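Long-range contact in flavin adenine dinucleotide synthase (Saccharomyces cerevisiae, PDB 2WSI), which catalyses the transfer of an adenylyl group from ATP to flavin mononucleotide, making the coenzyme FAD and releasing diphosphate: residues E157-D169 / F188-I202. Residues are numbered along the deposited sequence; the frame is centred on the assembly and turned at random.
With FAD (flavin-adenine dinucleotide), chain C.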
loop_
_atom_site.group_PDB
_atom_site.type_symbol
_atom_site.label_atom_id
_atom_site.label_comp_id
_atom_site.label_asym_id
_atom_site.label_seq_id
_atom_site.Cartn_x
_atom_site.Cartn_y
_atom_site.Cartn_z
ATOM N N GLU A 157 1.087 0.855 -24.488
ATOM C CA GLU A 157 0.342 -0.378 -24.282
ATOM C C GLU A 157 -0.401 -0.372 -22.919
ATOM O O GLU A 157 -1.266 -1.212 -22.668
ATOM C CB GLU A 157 1.288 -1.596 -24.367
ATOM C CG GLU A 157 2.306 -1.700 -23.192
ATOM C CD GLU A 157 3.658 -1.012 -23.458
ATOM O OE1 GLU A 157 3.719 -0.025 -24.231
ATOM O OE2 GLU A 157 4.668 -1.458 -22.861
ATOM N N THR A 158 -0.059 0.568 -22.048
ATOM C CA THR A 158 -0.661 0.602 -20.708
ATOM C C THR A 158 -2.149 0.902 -20.834
ATOM O O THR A 158 -2.533 1.958 -21.341
ATOM C CB THR A 158 -0.033 1.704 -19.830
ATOM O OG1 THR A 158 1.384 1.503 -19.710
ATOM C CG2 THR A 158 -0.677 1.698 -18.439
ATOM N N GLU A 159 -2.992 -0.020 -20.390
ATOM C CA GLU A 159 -4.443 0.179 -20.486
ATOM C C GLU A 159 -5.075 0.580 -19.149
ATOM O O GLU A 159 -6.147 1.193 -19.096
ATOM C CB GLU A 159 -5.107 -1.091 -21.048
ATOM C CG GLU A 159 -4.618 -1.412 -22.476
ATOM C CD GLU A 159 -5.384 -2.539 -23.141
ATOM O OE1 GLU A 159 -6.526 -2.822 -22.698
ATOM O OE2 GLU A 159 -4.845 -3.139 -24.113
ATOM N N ALA A 160 -4.403 0.249 -18.066
ATOM C CA ALA A 160 -4.994 0.446 -16.723
ATOM C C ALA A 160 -3.869 0.570 -15.690
ATOM O O ALA A 160 -2.781 0.035 -15.899
ATOM C CB ALA A 160 -5.889 -0.731 -16.364
ATOM N N ILE A 161 -4.126 1.316 -14.621
ATOM C CA ILE A 161 -3.177 1.510 -13.555
ATOM C C ILE A 161 -3.850 1.264 -12.204
ATOM O O ILE A 161 -4.916 1.796 -11.949
ATOM C CB ILE A 161 -2.620 2.921 -13.603
ATOM C CG1 ILE A 161 -2.072 3.138 -15.022
ATOM C CG2 ILE A 161 -1.544 3.109 -12.515
ATOM C CD1 ILE A 161 -0.940 4.102 -15.139
ATOM N N VAL A 162 -3.215 0.445 -11.372
ATOM C CA VAL A 162 -3.726 0.130 -10.055
ATOM C C VAL A 162 -3.292 1.249 -9.106
ATOM O O VAL A 162 -2.134 1.615 -9.080
ATOM C CB VAL A 162 -3.148 -1.212 -9.531
ATOM C CG1 VAL A 162 -3.790 -1.567 -8.188
ATOM C CG2 VAL A 162 -3.339 -2.363 -10.559
ATOM N N ILE A 163 -4.220 1.729 -8.279
ATOM C CA ILE A 163 -4.028 2.928 -7.455
ATOM C C ILE A 163 -4.557 2.606 -6.059
ATOM O O ILE A 163 -5.705 2.180 -5.942
ATOM C CB ILE A 163 -4.894 4.072 -7.992
ATOM C CG1 ILE A 163 -4.516 4.355 -9.456
ATOM C CG2 ILE A 163 -4.782 5.308 -7.107
ATOM C CD1 ILE A 163 -5.486 5.328 -10.168
ATOM N N GLY A 164 -3.739 2.811 -5.024
ATOM C CA GLY A 164 -4.117 2.420 -3.669
ATOM C C GLY A 164 -4.924 3.496 -2.933
ATOM O O GLY A 164 -4.836 3.627 -1.715
ATOM N N ILE A 165 -5.719 4.246 -3.676
ATOM C CA ILE A 165 -6.491 5.346 -3.111
ATOM C C ILE A 165 -7.609 4.804 -2.214
ATOM O O ILE A 165 -8.157 3.760 -2.464
ATOM C CB ILE A 165 -7.081 6.207 -4.245
ATOM C CG1 ILE A 165 -7.723 7.498 -3.712
ATOM C CG2 ILE A 165 -8.054 5.387 -5.060
ATOM C CD1 ILE A 165 -7.880 8.585 -4.815
ATOM N N ARG A 166 -7.917 5.499 -1.131
ATOM C CA ARG A 166 -9.181 5.213 -0.462
ATOM C C ARG A 166 -9.710 6.470 0.218
ATOM O O ARG A 166 -9.176 7.536 0.021
ATOM C CB ARG A 166 -9.105 4.017 0.500
ATOM C CG ARG A 166 -7.854 3.899 1.298
ATOM C CD ARG A 166 -8.085 3.332 2.695
ATOM N NE ARG A 166 -6.948 3.786 3.417
ATOM C CZ ARG A 166 -6.916 4.560 4.492
ATOM N NH1 ARG A 166 -7.978 4.922 5.222
ATOM N NH2 ARG A 166 -5.729 4.905 4.869
ATOM N N HIS A 167 -10.804 6.346 0.960
ATOM C CA HIS A 167 -11.378 7.514 1.620
ATOM C C HIS A 167 -10.606 7.820 2.895
ATOM O O HIS A 167 -10.535 6.997 3.815
ATOM C CB HIS A 167 -12.862 7.284 1.912
ATOM C CG HIS A 167 -13.678 7.050 0.680
ATOM N ND1 HIS A 167 -13.823 8.008 -0.301
ATOM C CD2 HIS A 167 -14.368 5.967 0.255
ATOM C CE1 HIS A 167 -14.577 7.528 -1.274
ATOM N NE2 HIS A 167 -14.929 6.294 -0.956
ATOM N N THR A 168 -9.995 8.993 2.930
ATOM C CA THR A 168 -9.210 9.391 4.089
ATOM C C THR A 168 -9.631 10.752 4.612
ATOM O O THR A 168 -8.919 11.360 5.405
ATOM C CB THR A 168 -7.705 9.368 3.775
ATOM O OG1 THR A 168 -7.392 10.378 2.804
ATOM C CG2 THR A 168 -7.333 8.016 3.234
ATOM N N ASP A 169 -10.786 11.215 4.143
ATOM C CA ASP A 169 -11.560 12.263 4.801
ATOM C C ASP A 169 -13.002 12.045 4.367
ATOM O O ASP A 169 -13.240 11.352 3.388
ATOM C CB ASP A 169 -11.063 13.660 4.421
ATOM C CG ASP A 169 -11.131 13.929 2.925
ATOM O OD1 ASP A 169 -12.032 13.381 2.247
ATOM O OD2 ASP A 169 -10.289 14.717 2.427
ATOM N N PHE A 188 -6.596 6.344 -19.348
ATOM C CA PHE A 188 -6.383 4.941 -18.990
ATOM C C PHE A 188 -7.427 4.605 -17.934
ATOM O O PHE A 188 -8.136 5.493 -17.463
ATOM C CB PHE A 188 -4.968 4.665 -18.450
ATOM C CG PHE A 188 -4.560 5.529 -17.274
ATOM C CD1 PHE A 188 -4.919 5.194 -15.985
ATOM C CD2 PHE A 188 -3.769 6.661 -17.468
ATOM C CE1 PHE A 188 -4.539 5.984 -14.898
ATOM C CE2 PHE A 188 -3.373 7.459 -16.394
ATOM C CZ PHE A 188 -3.743 7.113 -15.101
ATOM N N MET A 189 -7.557 3.330 -17.598
ATOM C CA MET A 189 -8.562 2.941 -16.619
ATOM C C MET A 189 -7.936 2.971 -15.244
ATOM O O MET A 189 -6.881 2.372 -15.025
ATOM C CB MET A 189 -9.103 1.526 -16.902
ATOM C CG MET A 189 -10.368 1.210 -16.091
ATOM S SD MET A 189 -11.840 2.137 -16.697
ATOM C CE MET A 189 -12.344 0.985 -17.988
ATOM N N ARG A 190 -8.600 3.654 -14.313
ATOM C CA ARG A 190 -8.189 3.612 -12.913
ATOM C C ARG A 190 -8.767 2.355 -12.257
ATOM O O ARG A 190 -9.973 2.077 -12.356
ATOM C CB ARG A 190 -8.676 4.864 -12.170
ATOM C CG ARG A 190 -8.122 6.148 -12.728
ATOM C CD ARG A 190 -8.584 7.358 -11.878
ATOM N NE ARG A 190 -9.900 7.824 -12.302
ATOM C CZ ARG A 190 -10.563 8.826 -11.731
ATOM N NH1 ARG A 190 -10.025 9.475 -10.707
ATOM N NH2 ARG A 190 -11.754 9.192 -12.200
ATOM N N LEU A 191 -7.885 1.604 -11.604
ATOM C CA LEU A 191 -8.249 0.404 -10.873
ATOM C C LEU A 191 -8.003 0.724 -9.394
ATOM O O LEU A 191 -6.855 0.891 -8.975
ATOM C CB LEU A 191 -7.363 -0.784 -11.301
ATOM C CG LEU A 191 -7.367 -1.103 -12.800
ATOM C CD1 LEU A 191 -6.467 -2.332 -13.085
ATOM C CD2 LEU A 191 -8.823 -1.338 -13.314
ATOM N N GLN A 192 -9.080 0.777 -8.620
ATOM C CA GLN A 192 -9.064 1.354 -7.271
ATOM C C GLN A 192 -9.783 0.382 -6.321
ATOM O O GLN A 192 -10.846 0.693 -5.773
ATOM C CB GLN A 192 -9.783 2.728 -7.315
ATOM C CG GLN A 192 -9.025 3.728 -8.185
ATOM C CD GLN A 192 -9.749 5.046 -8.430
ATOM O OE1 GLN A 192 -10.967 5.094 -8.678
ATOM N NE2 GLN A 192 -8.991 6.109 -8.440
ATOM N N PRO A 193 -9.211 -0.817 -6.140
ATOM C CA PRO A 193 -9.909 -1.855 -5.377
ATOM C C PRO A 193 -9.749 -1.739 -3.859
ATOM O O PRO A 193 -10.314 -2.575 -3.163
ATOM C CB PRO A 193 -9.257 -3.162 -5.860
ATOM C CG PRO A 193 -7.999 -2.741 -6.656
ATOM C CD PRO A 193 -7.888 -1.255 -6.616
ATOM N N LEU A 194 -9.001 -0.750 -3.370
ATOM C CA LEU A 194 -8.844 -0.520 -1.931
ATOM C C LEU A 194 -9.824 0.528 -1.403
ATOM O O LEU A 194 -9.737 0.957 -0.250
ATOM C CB LEU A 194 -7.399 -0.057 -1.627
ATOM C CG LEU A 194 -6.858 -0.526 -0.274
ATOM C CD1 LEU A 194 -6.666 -2.014 -0.268
ATOM C CD2 LEU A 194 -5.532 0.169 0.100
ATOM N N LEU A 195 -10.745 0.977 -2.245
ATOM C CA LEU A 195 -11.516 2.163 -1.910
ATOM C C LEU A 195 -12.321 2.070 -0.607
ATOM O O LEU A 195 -12.552 3.085 0.029
ATOM C CB LEU A 195 -12.493 2.518 -3.031
ATOM C CG LEU A 195 -11.892 3.276 -4.208
ATOM C CD1 LEU A 195 -12.982 3.497 -5.259
ATOM C CD2 LEU A 195 -11.258 4.619 -3.745
ATOM N N HIS A 196 -12.756 0.879 -0.222
ATOM C CA HIS A 196 -13.598 0.749 0.984
ATOM C C HIS A 196 -12.808 0.402 2.251
ATOM O O HIS A 196 -13.390 0.153 3.310
ATOM C CB HIS A 196 -14.693 -0.293 0.739
ATOM C CG HIS A 196 -15.487 -0.029 -0.500
ATOM N ND1 HIS A 196 -16.164 1.155 -0.705
ATOM C CD2 HIS A 196 -15.653 -0.760 -1.630
ATOM C CE1 HIS A 196 -16.740 1.131 -1.896
ATOM N NE2 HIS A 196 -16.461 -0.027 -2.466
ATOM N N TRP A 197 -11.478 0.406 2.167
ATOM C CA TRP A 197 -10.670 0.150 3.354
ATOM C C TRP A 197 -10.632 1.352 4.293
ATOM O O TRP A 197 -10.422 2.499 3.868
ATOM C CB TRP A 197 -9.227 -0.225 2.923
ATOM C CG TRP A 197 -9.153 -1.634 2.513
ATOM C CD1 TRP A 197 -9.788 -2.221 1.447
ATOM C CD2 TRP A 197 -8.371 -2.659 3.130
ATOM N NE1 TRP A 197 -9.449 -3.561 1.377
ATOM C CE2 TRP A 197 -8.577 -3.845 2.396
ATOM C CE3 TRP A 197 -7.491 -2.682 4.228
ATOM C CZ2 TRP A 197 -7.981 -5.037 2.743
ATOM C CZ3 TRP A 197 -6.895 -3.852 4.559
ATOM C CH2 TRP A 197 -7.128 -5.024 3.813
ATOM N N ASP A 198 -10.795 1.118 5.583
ATOM C CA ASP A 198 -10.560 2.210 6.516
ATOM C C ASP A 198 -9.236 2.041 7.234
ATOM O O ASP A 198 -8.510 1.044 7.041
ATOM C CB ASP A 198 -11.730 2.403 7.499
ATOM C CG ASP A 198 -11.914 1.243 8.453
ATOM O OD1 ASP A 198 -10.927 0.549 8.816
ATOM O OD2 ASP A 198 -13.082 1.027 8.853
ATOM N N LEU A 199 -8.893 3.046 8.034
ATOM C CA LEU A 199 -7.552 3.125 8.607
ATOM C C LEU A 199 -7.284 1.926 9.521
ATOM O O LEU A 199 -6.189 1.367 9.538
ATOM C CB LEU A 199 -7.390 4.446 9.353
ATOM C CG LEU A 199 -6.028 4.686 9.999
ATOM C CD1 LEU A 199 -4.892 4.488 8.970
ATOM C CD2 LEU A 199 -6.002 6.114 10.610
ATOM N N THR A 200 -8.289 1.501 10.270
ATOM C CA THR A 200 -8.081 0.354 11.152
ATOM C C THR A 200 -7.819 -0.932 10.352
ATOM O O THR A 200 -7.051 -1.788 10.794
ATOM C CB THR A 200 -9.296 0.121 12.120
ATOM O OG1 THR A 200 -10.474 -0.120 11.358
ATOM C CG2 THR A 200 -9.532 1.348 12.977
ATOM N N ASN A 201 -8.481 -1.084 9.207
ATOM C CA ASN A 201 -8.262 -2.264 8.375
ATOM C C ASN A 201 -6.819 -2.248 7.863
ATOM O O ASN A 201 -6.161 -3.280 7.834
ATOM C CB ASN A 201 -9.167 -2.280 7.162
ATOM C CG ASN A 201 -10.658 -2.318 7.505
ATOM O OD1 ASN A 201 -11.149 -3.067 8.367
ATOM N ND2 ASN A 201 -11.387 -1.520 6.787
ATOM N N ILE A 202 -6.338 -1.066 7.490
ATOM C CA ILE A 202 -5.005 -0.957 6.902
ATOM C C ILE A 202 -3.961 -1.420 7.939
ATOM O O ILE A 202 -3.156 -2.315 7.670
ATOM C CB ILE A 202 -4.732 0.482 6.423
ATOM C CG1 ILE A 202 -5.598 0.801 5.181
ATOM C CG2 ILE A 202 -3.225 0.652 6.113
ATOM C CD1 ILE A 202 -5.195 -0.052 3.914
HETATM P PA FAD C . -2.181 9.840 -2.738
HETATM O O1A FAD C . -1.230 10.309 -1.671
HETATM O O2A FAD C . -2.051 10.672 -3.984
HETATM O O5B FAD C . -2.063 8.253 -3.055
HETATM C C5B FAD C . -3.127 7.622 -3.743
HETATM C C4B FAD C . -2.548 6.495 -4.605
HETATM O O4B FAD C . -1.957 7.040 -5.756
HETATM C C3B FAD C . -1.445 5.743 -3.886
HETATM O O3B FAD C . -1.954 4.672 -3.131
HETATM C C2B FAD C . -0.591 5.260 -5.043
HETATM O O2B FAD C . -1.120 4.069 -5.586
HETATM C C1B FAD C . -0.742 6.373 -6.046
HETATM N N9A FAD C . 0.373 7.317 -5.864
HETATM C C8A FAD C . 0.403 8.469 -5.119
HETATM N N7A FAD C . 1.630 9.041 -5.249
HETATM C C5A FAD C . 2.377 8.240 -6.053
HETATM C C6A FAD C . 3.677 8.317 -6.509
HETATM N N6A FAD C . 4.495 9.336 -6.187
HETATM N N1A FAD C . 4.125 7.340 -7.349
HETATM C C2A FAD C . 3.330 6.283 -7.739
HETATM N N3A FAD C . 2.047 6.189 -7.250
HETATM C C4A FAD C . 1.586 7.175 -6.449
HETATM N N1 FAD C . -7.549 12.709 -9.966
HETATM C C2 FAD C . -8.597 13.172 -10.717
HETATM O O2 FAD C . -9.275 14.120 -10.318
HETATM N N3 FAD C . -8.894 12.583 -11.921
HETATM C C4 FAD C . -8.143 11.528 -12.392
HETATM O O4 FAD C . -8.473 11.040 -13.477
HETATM C C4X FAD C . -7.071 11.052 -11.631
HETATM N N5 FAD C . -6.285 9.986 -12.062
HETATM C C5X FAD C . -5.237 9.525 -11.291
HETATM C C6 FAD C . -4.443 8.458 -11.714
HETATM C C7 FAD C . -3.369 8.032 -10.928
HETATM C C7M FAD C . -2.489 6.895 -11.361
HETATM C C8 FAD C . -3.110 8.664 -9.718
HETATM C C8M FAD C . -1.978 8.202 -8.850
HETATM C C9 FAD C . -3.906 9.714 -9.298
HETATM C C9A FAD C . -4.956 10.155 -10.078
HETATM N N10 FAD C . -5.723 11.217 -9.641
HETATM C C10 FAD C . -6.790 11.646 -10.404
HETATM C "C1'" FAD C . -5.423 11.858 -8.313
HETATM C "C2'" FAD C . -6.185 11.134 -7.182
HETATM O "O2'" FAD C . -7.562 10.987 -7.436
HETATM C "C3'" FAD C . -6.011 11.807 -5.823
HETATM O "O3'" FAD C . -6.732 13.015 -5.809
HETATM C "C4'" FAD C . -4.546 12.074 -5.534
HETATM O "O4'" FAD C . -3.781 10.916 -5.795
HETATM C "C5'" FAD C . -4.351 12.457 -4.067
HETATM O "O5'" FAD C . -5.138 11.603 -3.257
HETATM P P FAD C . -4.567 11.029 -1.864
HETATM O O1P FAD C . -3.721 12.086 -1.194
HETATM O O2P FAD C . -5.699 10.484 -1.023
HETATM O O3P FAD C . -3.665 9.752 -2.178
HETATM O O HOH W 1 -7.933 1.819 -4.422
HETATM O O HOH W 2 -12.043 4.134 2.371
#
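Met189 N donates to Glu159 O, Ile161 N to Met189 O, Leu191 N to Ile161 O and Ile163 N to Leu191 O (2.9 Å), joining parallel strands 160-162 and 189-191, neighbours in the sheet of this PAPS reductase-family domain. Beyond the ladder direct backbone bonds give way to water: one molecule donates to Ile163 O and Ile165 O and accepts from Leu194 N; a second ties His167 N to Leu195 O and Trp197 O. Here Arg166 reaches across to the start of helix 199-209, Ile202 CG1 lying over a face of its guanidinium, 3.7 Å from NE, while NH2 forms salt bridges with Glu299 and Asp65. Replacing Arg166 with an alanine is likely to take this cation from both carboxylates and open a gap beside Ile202.

Ala160 CB, small enough for close approach, meets Leu191 CD1 at 3.7 Å, and Val162 joins them, facing helices 25-45 and 64-87. On the FAD side, Phe188 CG sits between backbone N and carbonyl carbon (chi1 55°), setting the ring under Ile161 CG1 in a CH-pi contact, 4.0 Å from CG1 to the centroid. Ile163 CD1 packs against Arg190 CG and the flavin, while the Arg190 guanidinium lies face-on over flavin O4, its NH2 donating to Arg180 O. Gly164 N donates almost straight to the ribose O2B (3.0 Å, 177°), where a side chain would strike O3B. Parallel pairing thus sets Ile161 and Arg190 on the face FAD contacts, and the following loop adds Gly164's bare backbone.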